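Local coordinates for pathogenicity island protein (Staphylococcus aureus subsp. aureus, PDB 3HL6) that is of unknown function but is encoded on a staphylococcal pathogenicity island and combines a mixed beta sheet with a set of packed helices, at residues E11-T16 with Y38-D43; V7-T12 with L17-T22; G117-A122 with E192-L197; L98-M103 with Y160-G165; F54-V57 with K63-Q66. All coordinates share one frame; numbering follows the deposited sequence.

Contact 1: E11-T16 with Y38-D43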
# COMPACT_ATOMS: atom_id res chain seq x y z
N GLU B 11 -7.69 -4.53 5.30
CA GLU B 11 -8.75 -3.61 5.54
C GLU B 11 -9.21 -2.90 4.26
O GLU B 11 -10.36 -2.46 4.17
CB GLU B 11 -8.28 -2.61 6.59
CG GLU B 11 -9.24 -1.49 6.82
CD GLU B 11 -8.84 -0.62 8.02
OE1 GLU B 11 -7.91 -1.01 8.78
OE2 GLU B 11 -9.50 0.45 8.19
N THR B 12 -8.32 -2.77 3.27
CA THR B 12 -8.74 -2.18 1.98
C THR B 12 -8.67 -3.17 0.85
O THR B 12 -7.77 -4.01 0.80
CB THR B 12 -7.90 -0.91 1.57
OG1 THR B 12 -6.58 -1.32 1.16
CG2 THR B 12 -7.82 0.10 2.69
N ARG B 13 -9.60 -3.05 -0.09
CA ARG B 13 -9.52 -3.78 -1.34
C ARG B 13 -8.26 -3.41 -2.11
O ARG B 13 -7.67 -4.27 -2.79
CB ARG B 13 -10.73 -3.49 -2.21
CG ARG B 13 -11.95 -4.40 -1.99
CD ARG B 13 -13.14 -3.73 -2.68
NE ARG B 13 -13.73 -2.80 -1.73
CZ ARG B 13 -14.08 -1.56 -1.99
NH1 ARG B 13 -14.60 -0.79 -1.04
NH2 ARG B 13 -13.93 -1.07 -3.21
N ALA B 14 -7.86 -2.14 -2.03
CA ALA B 14 -6.66 -1.66 -2.74
C ALA B 14 -5.48 -2.50 -2.32
O ALA B 14 -4.76 -2.98 -3.17
CB ALA B 14 -6.41 -0.15 -2.51
N GLY B 15 -5.33 -2.74 -1.02
CA GLY B 15 -4.31 -3.66 -0.50
C GLY B 15 -4.34 -5.12 -0.99
O GLY B 15 -3.30 -5.68 -1.32
N THR B 16 -5.52 -5.76 -0.99
CA THR B 16 -5.65 -7.14 -1.43
C THR B 16 -5.30 -7.14 -2.91
O THR B 16 -4.63 -8.03 -3.40
CB THR B 16 -7.12 -7.69 -1.27
OG1 THR B 16 -7.53 -7.69 0.10
CG2 THR B 16 -7.25 -9.11 -1.83
N TYR B 38 -14.63 -10.98 -2.88
CA TYR B 38 -15.85 -11.28 -2.18
C TYR B 38 -16.48 -10.07 -1.49
O TYR B 38 -15.85 -9.39 -0.69
CB TYR B 38 -15.67 -12.46 -1.23
CG TYR B 38 -17.01 -13.03 -0.91
CD1 TYR B 38 -17.74 -13.75 -1.86
CD2 TYR B 38 -17.60 -12.80 0.34
CE1 TYR B 38 -19.01 -14.25 -1.57
CE2 TYR B 38 -18.85 -13.29 0.64
CZ TYR B 38 -19.55 -14.01 -0.32
OH TYR B 38 -20.80 -14.48 -0.00
N ASN B 39 -17.75 -9.81 -1.83
CA ASN B 39 -18.53 -8.71 -1.27
C ASN B 39 -17.89 -7.34 -1.54
O ASN B 39 -17.78 -6.48 -0.67
CB ASN B 39 -18.80 -8.94 0.23
CG ASN B 39 -20.28 -9.30 0.53
OD1 ASN B 39 -21.13 -9.37 -0.35
ND2 ASN B 39 -20.57 -9.53 1.81
N ASP B 40 -17.44 -7.17 -2.78
CA ASP B 40 -16.95 -5.93 -3.32
C ASP B 40 -18.14 -5.02 -3.51
O ASP B 40 -18.98 -5.30 -4.36
CB ASP B 40 -16.36 -6.22 -4.70
CG ASP B 40 -15.67 -5.03 -5.33
OD1 ASP B 40 -15.80 -3.89 -4.82
OD2 ASP B 40 -15.00 -5.25 -6.36
N PRO B 41 -18.21 -3.91 -2.76
CA PRO B 41 -19.44 -3.17 -2.91
C PRO B 41 -19.58 -2.56 -4.31
O PRO B 41 -20.62 -2.01 -4.62
CB PRO B 41 -19.33 -2.07 -1.85
CG PRO B 41 -17.89 -1.89 -1.60
CD PRO B 41 -17.25 -3.25 -1.86
N PHE B 42 -18.55 -2.65 -5.14
CA PHE B 42 -18.55 -1.97 -6.43
C PHE B 42 -18.59 -3.02 -7.49
O PHE B 42 -18.72 -2.71 -8.67
CB PHE B 42 -17.25 -1.16 -6.62
CG PHE B 42 -17.32 0.25 -6.09
CD1 PHE B 42 -17.93 1.24 -6.82
CD2 PHE B 42 -16.75 0.56 -4.88
CE1 PHE B 42 -17.98 2.54 -6.34
CE2 PHE B 42 -16.79 1.86 -4.38
CZ PHE B 42 -17.41 2.85 -5.11
N ASP B 43 -18.42 -4.27 -7.06
CA ASP B 43 -18.76 -5.41 -7.87
C ASP B 43 -17.92 -5.48 -9.14
O ASP B 43 -18.44 -5.62 -10.25
CB ASP B 43 -20.21 -5.30 -8.25
CG ASP B 43 -20.84 -6.64 -8.47
OD1 ASP B 43 -20.11 -7.65 -8.66
OD2 ASP B 43 -22.10 -6.66 -8.45
O HOH W 1 -13.71 -2.27 -5.61

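Contact 2: V7-T12 with L17-T22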
# COMPACT_ATOMS: atom_id res chain seq x y z
N VAL B 7 -10.90 -13.95 -1.38
CA VAL B 7 -11.34 -13.37 -0.10
C VAL B 7 -10.39 -12.27 0.37
O VAL B 7 -9.17 -12.40 0.25
CB VAL B 7 -11.44 -14.47 1.01
CG1 VAL B 7 -11.34 -13.86 2.39
CG2 VAL B 7 -12.73 -15.25 0.88
N ASN B 8 -10.96 -11.20 0.92
CA ASN B 8 -10.21 -10.03 1.37
C ASN B 8 -9.22 -10.30 2.48
O ASN B 8 -9.57 -10.84 3.52
CB ASN B 8 -11.19 -8.96 1.83
CG ASN B 8 -11.39 -7.88 0.80
OD1 ASN B 8 -10.51 -7.03 0.60
ND2 ASN B 8 -12.54 -7.91 0.12
N GLU B 9 -7.97 -9.90 2.28
CA GLU B 9 -6.93 -10.10 3.31
C GLU B 9 -6.47 -8.80 4.00
O GLU B 9 -5.59 -8.84 4.86
CB GLU B 9 -5.73 -10.87 2.75
CG GLU B 9 -6.11 -12.00 1.83
CD GLU B 9 -4.98 -12.43 0.91
OE1 GLU B 9 -3.98 -11.67 0.74
OE2 GLU B 9 -5.11 -13.53 0.32
N PHE B 10 -7.07 -7.66 3.65
CA PHE B 10 -6.68 -6.42 4.28
C PHE B 10 -7.89 -5.59 4.54
O PHE B 10 -8.96 -5.86 4.05
CB PHE B 10 -5.72 -5.60 3.40
CG PHE B 10 -4.51 -6.36 2.97
CD1 PHE B 10 -3.36 -6.31 3.72
CD2 PHE B 10 -4.52 -7.11 1.83
CE1 PHE B 10 -2.24 -7.00 3.33
CE2 PHE B 10 -3.40 -7.82 1.43
CZ PHE B 10 -2.26 -7.75 2.17
N GLU B 11 -7.69 -4.53 5.30
CA GLU B 11 -8.75 -3.61 5.54
C GLU B 11 -9.21 -2.90 4.26
O GLU B 11 -10.36 -2.46 4.17
CB GLU B 11 -8.28 -2.61 6.59
CG GLU B 11 -9.24 -1.49 6.82
CD GLU B 11 -8.84 -0.62 8.02
OE1 GLU B 11 -7.91 -1.01 8.78
OE2 GLU B 11 -9.50 0.45 8.19
N THR B 12 -8.32 -2.77 3.27
CA THR B 12 -8.74 -2.18 1.98
C THR B 12 -8.67 -3.17 0.85
O THR B 12 -7.77 -4.01 0.80
CB THR B 12 -7.90 -0.91 1.57
OG1 THR B 12 -6.58 -1.32 1.16
CG2 THR B 12 -7.82 0.10 2.69
N LEU B 17 -5.75 -6.13 -3.62
CA LEU B 17 -5.43 -5.99 -5.04
C LEU B 17 -3.93 -5.77 -5.32
O LEU B 17 -3.40 -6.34 -6.27
CB LEU B 17 -6.21 -4.84 -5.65
CG LEU B 17 -7.67 -5.10 -5.92
CD1 LEU B 17 -8.37 -3.79 -6.29
CD2 LEU B 17 -7.82 -6.16 -7.05
N LEU B 18 -3.26 -4.97 -4.50
CA LEU B 18 -1.82 -4.74 -4.67
C LEU B 18 -1.08 -6.05 -4.47
O LEU B 18 -0.16 -6.38 -5.20
CB LEU B 18 -1.30 -3.64 -3.70
CG LEU B 18 0.14 -3.08 -3.88
CD1 LEU B 18 0.28 -2.51 -5.26
CD2 LEU B 18 0.53 -2.00 -2.83
N ARG B 19 -1.51 -6.82 -3.48
CA ARG B 19 -0.83 -8.08 -3.18
C ARG B 19 -0.99 -9.13 -4.28
O ARG B 19 -0.08 -9.91 -4.58
CB ARG B 19 -1.32 -8.68 -1.87
CG ARG B 19 -0.49 -9.88 -1.51
CD ARG B 19 -1.01 -10.65 -0.38
NE ARG B 19 -0.22 -11.87 -0.24
CZ ARG B 19 -0.67 -13.10 -0.46
NH1 ARG B 19 -1.94 -13.30 -0.81
NH2 ARG B 19 0.15 -14.13 -0.31
N TYR B 20 -2.17 -9.20 -4.86
CA TYR B 20 -2.35 -10.20 -5.90
C TYR B 20 -1.68 -9.69 -7.15
O TYR B 20 -1.14 -10.47 -7.91
CB TYR B 20 -3.84 -10.59 -6.06
CG TYR B 20 -4.19 -11.63 -4.99
CD1 TYR B 20 -4.04 -12.99 -5.24
CD2 TYR B 20 -4.59 -11.24 -3.72
CE1 TYR B 20 -4.31 -13.94 -4.26
CE2 TYR B 20 -4.87 -12.18 -2.72
CZ TYR B 20 -4.72 -13.54 -3.00
OH TYR B 20 -4.99 -14.51 -2.03
N TYR B 21 -1.67 -8.38 -7.35
CA TYR B 21 -1.11 -7.84 -8.57
C TYR B 21 0.36 -8.21 -8.70
O TYR B 21 0.80 -8.70 -9.73
CB TYR B 21 -1.25 -6.32 -8.64
CG TYR B 21 -0.53 -5.75 -9.83
CD1 TYR B 21 0.56 -4.90 -9.67
CD2 TYR B 21 -0.91 -6.09 -11.12
CE1 TYR B 21 1.22 -4.39 -10.73
CE2 TYR B 21 -0.24 -5.59 -12.19
CZ TYR B 21 0.83 -4.72 -11.98
OH TYR B 21 1.53 -4.20 -13.03
N THR B 22 1.11 -8.00 -7.64
CA THR B 22 2.47 -8.45 -7.65
C THR B 22 2.50 -9.97 -7.67
O THR B 22 3.24 -10.57 -8.44
CB THR B 22 3.20 -7.93 -6.42
OG1 THR B 22 2.59 -8.53 -5.26
CG2 THR B 22 3.08 -6.42 -6.36

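Contact 3: G117-A122 with E192-L197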
# COMPACT_ATOMS: atom_id res chain seq x y z
N GLY B 117 -15.62 15.99 -21.81
CA GLY B 117 -15.07 14.84 -22.51
C GLY B 117 -16.09 13.75 -22.74
O GLY B 117 -16.04 13.04 -23.73
N LEU B 118 -17.03 13.62 -21.81
CA LEU B 118 -18.14 12.71 -21.98
C LEU B 118 -19.08 13.15 -23.10
O LEU B 118 -19.45 12.34 -23.96
CB LEU B 118 -18.91 12.52 -20.66
CG LEU B 118 -18.21 11.59 -19.65
CD1 LEU B 118 -18.66 11.84 -18.24
CD2 LEU B 118 -18.40 10.15 -20.03
N GLN B 119 -19.47 14.43 -23.09
CA GLN B 119 -20.12 15.06 -24.22
C GLN B 119 -19.50 14.58 -25.51
O GLN B 119 -20.12 13.90 -26.33
CB GLN B 119 -19.89 16.55 -24.17
CG GLN B 119 -20.96 17.36 -23.51
CD GLN B 119 -21.12 18.69 -24.21
OE1 GLN B 119 -21.39 19.72 -23.60
NE2 GLN B 119 -20.92 18.66 -25.52
N THR B 120 -18.25 14.98 -25.66
CA THR B 120 -17.43 14.77 -26.84
C THR B 120 -17.23 13.29 -27.20
O THR B 120 -16.86 12.95 -28.31
CB THR B 120 -16.06 15.42 -26.60
OG1 THR B 120 -16.23 16.84 -26.60
CG2 THR B 120 -15.08 15.03 -27.68
N TYR B 121 -17.45 12.41 -26.24
CA TYR B 121 -17.30 11.00 -26.51
C TYR B 121 -18.28 10.56 -27.58
O TYR B 121 -17.91 9.84 -28.51
CB TYR B 121 -17.54 10.19 -25.25
CG TYR B 121 -16.90 8.83 -25.30
CD1 TYR B 121 -17.67 7.66 -25.38
CD2 TYR B 121 -15.51 8.71 -25.25
CE1 TYR B 121 -17.07 6.42 -25.42
CE2 TYR B 121 -14.90 7.47 -25.29
CZ TYR B 121 -15.68 6.33 -25.37
OH TYR B 121 -15.06 5.11 -25.41
N ALA B 122 -19.52 11.01 -27.46
CA ALA B 122 -20.48 10.73 -28.52
C ALA B 122 -21.40 11.91 -28.81
O ALA B 122 -21.28 12.55 -29.86
CB ALA B 122 -21.26 9.49 -28.18
N GLU B 192 -28.15 11.97 -27.22
CA GLU B 192 -29.26 11.67 -26.32
C GLU B 192 -28.81 10.80 -25.15
O GLU B 192 -29.25 10.99 -24.00
CB GLU B 192 -30.39 10.96 -27.07
CG GLU B 192 -30.97 11.74 -28.25
CD GLU B 192 -31.21 13.22 -27.92
OE1 GLU B 192 -31.37 13.57 -26.73
OE2 GLU B 192 -31.22 14.04 -28.87
N ASP B 193 -27.93 9.85 -25.43
CA ASP B 193 -27.42 9.01 -24.37
C ASP B 193 -26.54 9.84 -23.45
O ASP B 193 -26.57 9.67 -22.24
CB ASP B 193 -26.64 7.82 -24.95
CG ASP B 193 -27.44 7.06 -26.01
OD1 ASP B 193 -26.87 6.72 -27.08
OD2 ASP B 193 -28.64 6.82 -25.78
N TYR B 194 -25.79 10.78 -24.03
CA TYR B 194 -24.99 11.66 -23.20
C TYR B 194 -25.85 12.51 -22.26
O TYR B 194 -25.53 12.64 -21.10
CB TYR B 194 -24.04 12.57 -23.99
CG TYR B 194 -23.56 13.67 -23.08
CD1 TYR B 194 -22.58 13.43 -22.13
CD2 TYR B 194 -24.17 14.90 -23.09
CE1 TYR B 194 -22.18 14.41 -21.25
CE2 TYR B 194 -23.79 15.89 -22.21
CZ TYR B 194 -22.80 15.64 -21.29
OH TYR B 194 -22.42 16.62 -20.42
N LYS B 195 -26.93 13.12 -22.76
CA LYS B 195 -27.69 14.02 -21.89
C LYS B 195 -28.59 13.28 -20.91
O LYS B 195 -28.85 13.77 -19.81
CB LYS B 195 -28.49 15.06 -22.68
CG LYS B 195 -28.82 14.68 -24.10
CD LYS B 195 -29.99 15.50 -24.65
CE LYS B 195 -29.81 16.99 -24.43
NZ LYS B 195 -31.12 17.74 -24.61
N ALA B 196 -29.04 12.09 -21.29
CA ALA B 196 -29.66 11.18 -20.32
C ALA B 196 -28.71 10.94 -19.14
O ALA B 196 -29.10 11.05 -17.98
CB ALA B 196 -30.05 9.86 -21.01
N LEU B 197 -27.46 10.61 -19.46
CA LEU B 197 -26.42 10.45 -18.45
C LEU B 197 -26.16 11.72 -17.65
O LEU B 197 -25.88 11.66 -16.44
CB LEU B 197 -25.13 9.97 -19.09
CG LEU B 197 -23.89 9.93 -18.18
CD1 LEU B 197 -23.64 8.52 -17.71
CD2 LEU B 197 -22.65 10.47 -18.90

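Contact 4: L98-M103 with Y160-G165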
# COMPACT_ATOMS: atom_id res chain seq x y z
N LEU B 98 -9.92 16.29 1.64
CA LEU B 98 -11.05 15.46 1.20
C LEU B 98 -10.84 14.01 1.61
O LEU B 98 -9.80 13.41 1.30
CB LEU B 98 -11.16 15.52 -0.31
CG LEU B 98 -11.89 16.71 -0.93
CD1 LEU B 98 -12.12 16.40 -2.43
CD2 LEU B 98 -13.19 16.98 -0.17
N SER B 99 -11.84 13.43 2.27
CA SER B 99 -11.92 12.00 2.42
C SER B 99 -11.99 11.33 1.05
O SER B 99 -12.29 11.98 0.03
CB SER B 99 -13.15 11.62 3.24
OG SER B 99 -14.32 11.72 2.46
N ILE B 100 -11.75 10.02 1.02
CA ILE B 100 -11.63 9.35 -0.24
C ILE B 100 -12.98 9.36 -0.97
O ILE B 100 -13.02 9.45 -2.20
CB ILE B 100 -11.04 7.92 -0.12
CG1 ILE B 100 -10.85 7.30 -1.53
CG2 ILE B 100 -11.91 7.04 0.83
CD1 ILE B 100 -9.71 6.27 -1.63
N SER B 101 -14.08 9.32 -0.23
CA SER B 101 -15.40 9.38 -0.85
C SER B 101 -15.68 10.74 -1.51
O SER B 101 -16.10 10.80 -2.68
CB SER B 101 -16.50 9.00 0.13
OG SER B 101 -16.23 7.71 0.65
N ASP B 102 -15.43 11.82 -0.79
CA ASP B 102 -15.57 13.14 -1.41
C ASP B 102 -14.58 13.36 -2.54
O ASP B 102 -14.89 14.02 -3.54
CB ASP B 102 -15.38 14.24 -0.39
CG ASP B 102 -16.47 14.27 0.64
OD1 ASP B 102 -17.55 13.75 0.33
OD2 ASP B 102 -16.22 14.81 1.74
N MET B 103 -13.39 12.79 -2.40
CA MET B 103 -12.45 12.84 -3.49
C MET B 103 -13.06 12.22 -4.73
O MET B 103 -12.91 12.77 -5.84
CB MET B 103 -11.15 12.16 -3.15
CG MET B 103 -10.14 12.34 -4.25
SD MET B 103 -9.57 14.04 -4.43
CE MET B 103 -8.48 13.92 -5.85
N TYR B 160 -11.93 4.57 -10.84
CA TYR B 160 -11.75 3.20 -10.40
C TYR B 160 -10.76 3.06 -9.26
O TYR B 160 -10.97 2.27 -8.37
CB TYR B 160 -11.39 2.28 -11.55
CG TYR B 160 -12.61 1.79 -12.26
CD1 TYR B 160 -13.09 0.51 -12.04
CD2 TYR B 160 -13.30 2.62 -13.10
CE1 TYR B 160 -14.22 0.05 -12.67
CE2 TYR B 160 -14.42 2.19 -13.75
CZ TYR B 160 -14.89 0.90 -13.53
OH TYR B 160 -16.03 0.48 -14.20
N GLN B 161 -9.66 3.81 -9.29
CA GLN B 161 -8.61 3.66 -8.29
C GLN B 161 -9.06 4.13 -6.91
O GLN B 161 -8.84 3.45 -5.91
CB GLN B 161 -7.34 4.41 -8.73
CG GLN B 161 -6.64 3.76 -9.92
CD GLN B 161 -5.54 4.63 -10.54
OE1 GLN B 161 -5.59 5.86 -10.50
NE2 GLN B 161 -4.54 4.00 -11.08
N LEU B 162 -9.69 5.30 -6.87
CA LEU B 162 -10.39 5.75 -5.68
C LEU B 162 -11.35 4.68 -5.15
O LEU B 162 -11.34 4.38 -3.95
CB LEU B 162 -11.13 7.05 -5.97
CG LEU B 162 -10.16 8.16 -6.33
CD1 LEU B 162 -10.84 9.42 -6.82
CD2 LEU B 162 -9.32 8.45 -5.09
N ALA B 163 -12.12 4.07 -6.04
CA ALA B 163 -13.19 3.17 -5.59
C ALA B 163 -12.64 2.01 -4.75
O ALA B 163 -13.30 1.55 -3.81
CB ALA B 163 -14.02 2.63 -6.77
N THR B 164 -11.42 1.57 -5.07
CA THR B 164 -10.84 0.45 -4.37
C THR B 164 -10.37 0.80 -2.96
O THR B 164 -9.99 -0.09 -2.19
CB THR B 164 -9.63 -0.16 -5.12
OG1 THR B 164 -8.55 0.79 -5.19
CG2 THR B 164 -10.04 -0.62 -6.52
N GLY B 165 -10.38 2.09 -2.61
CA GLY B 165 -10.07 2.44 -1.21
C GLY B 165 -11.26 2.75 -0.30
O GLY B 165 -11.06 3.10 0.86

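Contact 5: F54-V57 with K63-Q66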
# COMPACT_ATOMS: atom_id res chain seq x y z
N PHE B 54 -6.68 -4.64 -14.75
CA PHE B 54 -7.81 -3.88 -15.30
C PHE B 54 -9.04 -4.20 -14.48
O PHE B 54 -9.09 -5.22 -13.79
CB PHE B 54 -8.09 -4.24 -16.77
CG PHE B 54 -6.96 -3.96 -17.69
CD1 PHE B 54 -6.80 -2.71 -18.25
CD2 PHE B 54 -6.03 -4.93 -17.97
CE1 PHE B 54 -5.76 -2.45 -19.06
CE2 PHE B 54 -4.98 -4.68 -18.79
CZ PHE B 54 -4.84 -3.45 -19.34
N SER B 55 -10.05 -3.35 -14.58
CA SER B 55 -11.22 -3.49 -13.76
C SER B 55 -12.40 -2.80 -14.43
O SER B 55 -12.24 -1.80 -15.12
CB SER B 55 -10.95 -2.90 -12.39
OG SER B 55 -12.17 -2.47 -11.86
N HIS B 56 -13.59 -3.38 -14.25
CA HIS B 56 -14.82 -2.73 -14.69
C HIS B 56 -15.92 -3.22 -13.78
O HIS B 56 -15.99 -4.40 -13.45
CB HIS B 56 -15.13 -3.00 -16.18
CG HIS B 56 -15.62 -4.39 -16.45
ND1 HIS B 56 -14.80 -5.38 -16.93
CD2 HIS B 56 -16.84 -4.95 -16.28
CE1 HIS B 56 -15.49 -6.51 -17.04
NE2 HIS B 56 -16.73 -6.27 -16.65
N VAL B 57 -16.76 -2.30 -13.34
CA VAL B 57 -17.91 -2.73 -12.56
C VAL B 57 -18.75 -3.56 -13.50
O VAL B 57 -18.75 -3.36 -14.72
CB VAL B 57 -18.76 -1.58 -11.97
CG1 VAL B 57 -17.90 -0.68 -11.10
CG2 VAL B 57 -19.44 -0.79 -13.08
N LYS B 63 -22.93 -5.48 -22.73
CA LYS B 63 -21.67 -6.10 -23.16
C LYS B 63 -20.49 -5.16 -22.91
O LYS B 63 -20.49 -4.01 -23.38
CB LYS B 63 -21.74 -6.46 -24.65
CG LYS B 63 -21.00 -7.74 -25.02
CD LYS B 63 -20.88 -7.89 -26.54
CE LYS B 63 -19.54 -8.64 -26.87
NZ LYS B 63 -19.38 -8.76 -28.36
N VAL B 64 -19.48 -5.63 -22.18
CA VAL B 64 -18.31 -4.81 -21.89
C VAL B 64 -17.22 -5.07 -22.91
O VAL B 64 -16.74 -6.19 -23.03
CB VAL B 64 -17.74 -5.10 -20.50
CG1 VAL B 64 -18.70 -4.58 -19.40
CG2 VAL B 64 -17.46 -6.62 -20.35
N ARG B 65 -16.84 -4.03 -23.65
CA ARG B 65 -15.76 -4.12 -24.64
C ARG B 65 -14.56 -3.29 -24.20
O ARG B 65 -13.59 -3.12 -24.94
CB ARG B 65 -16.23 -3.64 -26.02
CG ARG B 65 -15.29 -4.06 -27.19
CD ARG B 65 -14.65 -5.46 -26.97
NE ARG B 65 -13.21 -5.49 -27.25
CZ ARG B 65 -12.69 -5.81 -28.44
NH1 ARG B 65 -13.49 -6.14 -29.46
NH2 ARG B 65 -11.37 -5.81 -28.61
N GLN B 66 -14.64 -2.79 -22.98
CA GLN B 66 -13.71 -1.77 -22.50
C GLN B 66 -13.55 -1.90 -20.98
O GLN B 66 -14.50 -1.70 -20.22
CB GLN B 66 -14.25 -0.39 -22.89
CG GLN B 66 -13.42 0.77 -22.41
CD GLN B 66 -12.12 0.93 -23.17
OE1 GLN B 66 -11.16 0.19 -22.94
NE2 GLN B 66 -12.08 1.90 -24.07

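Contact 1: E11-T16 with Y38-D43
Three groups converge on Asp40 OD1: the backbone N of Phe42, a water, and the positive charge of Arg13. The bond from Phe42 N to Asp40 OD1 (3.0 Å, N-H...O angle 160°) forms an Asx turn and meets the oxygen from above the carboxylate plane; the same residues start the type I beta turn from Asp40 to Asp43. The water donates to Asp40 OD1 at 2.8 Å and accepts from Arg13 NH2 at 2.7 Å, bridging the two side chains. Directly, Arg13 NH2 and Asp40 OD1 make only a long salt bridge of 3.7 Å: the oxygen stands off the plane of the guanidinium, so the pairing is one of charge alone. A bend in the arginine chain (chi3 -87°) sets the guanidinium against the proline ring, with Pro41 CD over one face near the rim and Arg13 NH1 3.5 Å from Pro41 CG. Arg13 NH2 also reaches the edge of the aromatic ring, 3.7 Å from Phe42 CD2, the two planes 42° apart. Arg13 NH2 donates as well to the carbonyl of Ala163 on helix 152-163, while Asp40 OD2 is held by Tyr46 OH and Met44 N of strand 44-49. The contact thus joins the first turn of helix 13-30, N-capped by Thr12, to the loop between strands 33-37 and 44-49, where Pro169 packs on Pro41 and Phe42.

Contact 2: V7-T12 with L17-T22
Glu9 and Tyr20 form the tight part of this contact: the hydroxyl Tyr20 OH donates to Glu9 OE2 at 2.5 Å, arriving on the syn side of the carboxylate and 30° out of its plane. The same oxygen sits at the ring edge, in the ring plane and 3.3 Å from Tyr20 CE2. The other carboxylate oxygen turns to Arg19, with a salt bridge of 3.0 Å between Glu9 OE1 and Arg19 NH1. Its hydrogen bond is weak because the N-H...O angle is only 126°. Glu9 OE1 also lies 3.3 Å from Arg19 CD, so it touches the arginine chain just before the charged group. That chain is extended from CG to NE, with CG anti to the backbone N (chi1 -174°), and runs across the end of Phe10. Here the packing is looser: Phe10 CE2 stays 4.0 Å from Arg19 CB, and Phe10 CZ 4.1 Å from Arg19 CD. All four residues are partly exposed, at the surface where the second subunit approaches. Arg19 NE also forms a salt bridge with Glu77 of the second subunit, and Phe10 packs on Glu84 of that subunit. One carboxylate therefore staples the loop after strand 4-6 to helix 13-30 through a neutral hydroxyl and a cation, a pairing that would probably favour ionised Glu9, and the shared arginine extends this charge network across the subunit interface.

Contact 3: G117-A122 with E192-L197
Segments 117-121 and 192-197 are helical and run nearly antiparallel, their directions 152° apart and their axes 9.2 Å apart at closest approach. The backbones come nearest at Gln119 and Tyr194, whose CA atoms are 6.0 Å apart. This leaves the tyrosine ring lying against the backbone of the facing helix. A first torsion of 165° carries the Tyr194 ring across to helix 112-121, where it turns one face to Gln119: Gln119 CA stands 3.7 Å from the Tyr194 ring centroid, 16° off the normal, in a CH-pi contact. Further along the same residue, Gln119 CG lies over the ring 3.4 Å from Tyr194 CZ, while the amide continues to the exposed side of the helix. Gln119 N approaches Tyr194 CE1 to 3.3 Å. On the buried side, Leu118 CB meets Tyr194 CE1 at 3.8 Å, and the branch Leu118 CD1 touches Leu197 CD2 at 4.3 Å, extending the apolar seam one turn along helix 191-208. Helix 171-184 backs this seam: Phe183 packs on both Leu118 and Tyr194, and Leu179 packs on Leu197, so three helices meet at the contact.

Contact 4: L98-M103 with Y160-G165
The side chains of Ile100 and Leu162 pass alongside one another, pointing opposite ways, so that Ile100 CG1 touches Leu162 CD2 at 4.0 Å while the tip of the isoleucine continues toward the leucine backbone. Ile100 CG1 takes the position anti to the backbone N (chi1 -176°), which extends the branch far enough for CD1 to lie 3.4 Å from Leu162 O. The polar partner of that carbonyl is Gly165 N, at 2.8 Å; the methyl merely packs beside it. Gly165 carries no side chain, and Ile100 CD1 settles beside its CA at 3.9 Å; the other isoleucine branch, CG2, faces the Gly165 carbonyl. Met103, one turn further along its helix, meets the leucine crosswise. Its chain bends at the second torsion (chi2 68°), and the methylene touches both leucine branches: Met103 CG is 4.0 Å from Leu162 CD1 and 4.1 Å from Leu162 CD2. Leu162 therefore rests against two side chains a turn apart, one passing alongside and one running across. The seam is wholly apolar apart from the backbone oxygens of Leu162 and Gly165. The start of helix 100-109, with Ser99 as N-cap (a weak bond from Asp102 N to Ser99 OG), is thereby set against the last part of helix 152-163. Tyr90 of strand 90-92 packs on Ile100, Met103 and Leu162; helix 77-88 brings Ser82 against Ile100 and binds Gly165 O through His86.

Contact 5: F54-V57 with K63-Q66
His56 takes a first torsion of 74°, which places CG between its backbone N and carbonyl carbon and swings the imidazole toward Val64. In Val64, CG1 lies anti to the carbonyl carbon (chi1 -70°), which turns both methyls to the same ring. The valine sits over one face of the imidazole: Val64 CB is 4.3 Å from the centroid of the His56 ring and 14° off its normal, in a CH-pi contact displaced toward the rim. The two methyls spread over the same face, above its CD2-NE2-CE1 side. Val64 CG1 lies 3.7 Å from His56 CD2, and Val64 CG2 lies 3.9 Å from His56 CE1, with each 3.8 Å from His56 NE2. The two side chains meet at about a right angle. A more distant touch comes from the backbone, where Gln66 O stands 4.3 Å from His56 CB. The imidazole is further held by a hydrogen bond between His56 ND1 and Ser67 OG, just beyond the loop segment, which would help fix the rotation of the ring under the valine. The loop leaving strand 52-57 thus folds back over that strand before entering the antiparallel strand 68-71. Gln185, just past helix 171-184, binds Arg65 N and Gln66 O. Strand 44-49 flanks His56 with Val45, and Tyr160 of helix 152-163 also packs on the histidine.

How the contacts relate
Contacts 1 and 2 both use helix 13-30 and share Glu11 and Thr12; their centres are 8 Å apart, joined where Thr16 OG1 reaches Asn8 OD1 and Glu9 N, and both touch the second subunit. Contact 4, centred 13 Å from contact 1, meets it at the Ala163 carbonyl and, through Tyr160 OH bound to Val57 N at 3.0 Å, also reaches contact 5. Contacts 1 and 5 touch at Phe42 O and Val57 CG1. Helix 152-163 therefore touches strand 52-57 of the sheet, helix 13-30 and helix 100-109. Contact 3 stands apart, its centre 30 Å from that of contact 1, across the chain's centre; its nearest atoms approach contact 5 to about 5 Å.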